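Local coordinates for mbSHANK1 protein (Monosiga brevicollis, PDB 6X23) that binds partner-protein peptides through its PDZ domain, here a GIRK3 peptide, and probably acts as a scaffold for receptors as SHANK proteins do, at residues A[71-74]-A[75-78]. Numbering follows the deposited sequence.
Sequences VDVS and FWSH
Trp76 lays its indole over Val73 in the type I beta turn that leads from strand 71-72 of this PDZ domain toward helix 78-87. The CG1 methyl of Val73 makes a CH-pi contact 3.8 Å from the centroid of the six-membered ring of Trp76 and only 5° off its normal. With CG beside its own backbone N (chi1 -72°), Trp76 folds its indole back over the turn, and its CZ2 also meets Val71 CG1 at 4.0 Å. The indole packs on Val81 and Glu84 of the helix too and makes a cation-pi contact with Lys80. Replacing Trp76 with an alanine is likely to strip the Val73 methyl of its aromatic cover and leave Lys80 without its cation-pi partner. Trp76 CD1 lies 3.4 Å above one face of the Phe75 ring, toward the rim, while Asp72 O sits at that ring's edge, 3.5 Å from Phe75 CE1. Ser77 N-caps the helix, its OG accepting from Lys80 N, and His78 reaches the bound peptide with NE2. Back at the strand end is an Asx turn: the backbone N of Ser74 donates to Asp72 OD1 at 2.8 Å, nearly straight at 172°.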
# COMPACT_ATOMS: atom_id res chain seq x y z
N VAL A 71 6.18 -2.59 -10.61
CA VAL A 71 7.56 -2.75 -10.16
C VAL A 71 7.55 -3.49 -8.84
O VAL A 71 6.76 -3.15 -7.95
CB VAL A 71 8.28 -1.39 -10.03
CG1 VAL A 71 9.70 -1.58 -9.55
CG2 VAL A 71 8.28 -0.68 -11.34
N ASP A 72 8.41 -4.49 -8.70
CA ASP A 72 8.59 -5.13 -7.40
C ASP A 72 9.14 -4.14 -6.39
O ASP A 72 10.22 -3.58 -6.59
CB ASP A 72 9.54 -6.32 -7.53
CG ASP A 72 9.73 -7.06 -6.21
OD1 ASP A 72 9.28 -6.56 -5.14
OD2 ASP A 72 10.37 -8.13 -6.23
N VAL A 73 8.41 -3.94 -5.30
CA VAL A 73 8.80 -2.98 -4.27
C VAL A 73 8.79 -3.64 -2.91
O VAL A 73 8.66 -2.96 -1.88
CB VAL A 73 7.87 -1.75 -4.27
CG1 VAL A 73 7.89 -1.06 -5.63
CG2 VAL A 73 6.44 -2.15 -3.87
N SER A 74 8.91 -4.97 -2.88
CA SER A 74 8.82 -5.71 -1.63
C SER A 74 10.07 -5.58 -0.76
O SER A 74 10.02 -5.86 0.44
CB SER A 74 8.55 -7.17 -1.94
OG SER A 74 9.38 -7.58 -3.03
N PHE A 75 11.18 -5.13 -1.34
CA PHE A 75 12.48 -5.07 -0.69
C PHE A 75 13.01 -3.65 -0.58
O PHE A 75 14.22 -3.43 -0.58
CB PHE A 75 13.48 -5.93 -1.46
CG PHE A 75 13.83 -5.38 -2.81
CD1 PHE A 75 12.86 -5.26 -3.81
CD2 PHE A 75 15.13 -4.99 -3.10
CE1 PHE A 75 13.18 -4.75 -5.06
CE2 PHE A 75 15.45 -4.49 -4.35
CZ PHE A 75 14.48 -4.37 -5.33
N TRP A 76 12.13 -2.66 -0.51
CA TRP A 76 12.57 -1.28 -0.54
C TRP A 76 12.51 -0.68 0.86
O TRP A 76 11.99 -1.27 1.80
CB TRP A 76 11.71 -0.44 -1.47
CG TRP A 76 11.91 -0.70 -2.90
CD1 TRP A 76 12.53 -1.76 -3.47
CD2 TRP A 76 11.46 0.13 -3.97
NE1 TRP A 76 12.50 -1.64 -4.85
CE2 TRP A 76 11.85 -0.48 -5.17
CE3 TRP A 76 10.77 1.33 -4.03
CZ2 TRP A 76 11.57 0.07 -6.41
CZ3 TRP A 76 10.49 1.87 -5.25
CH2 TRP A 76 10.89 1.25 -6.42
N SER A 77 13.07 0.52 0.97
CA SER A 77 12.95 1.32 2.18
C SER A 77 11.58 1.96 2.26
O SER A 77 10.95 2.24 1.24
CB SER A 77 13.99 2.42 2.18
OG SER A 77 13.73 3.27 1.07
N HIS A 78 11.14 2.23 3.49
CA HIS A 78 9.84 2.87 3.66
C HIS A 78 9.72 4.17 2.89
O HIS A 78 8.63 4.52 2.44
CB HIS A 78 9.56 3.13 5.14
CG HIS A 78 8.20 3.72 5.40
ND1 HIS A 78 7.05 2.96 5.46
CD2 HIS A 78 7.81 5.00 5.61
CE1 HIS A 78 6.02 3.75 5.70
NE2 HIS A 78 6.45 4.99 5.80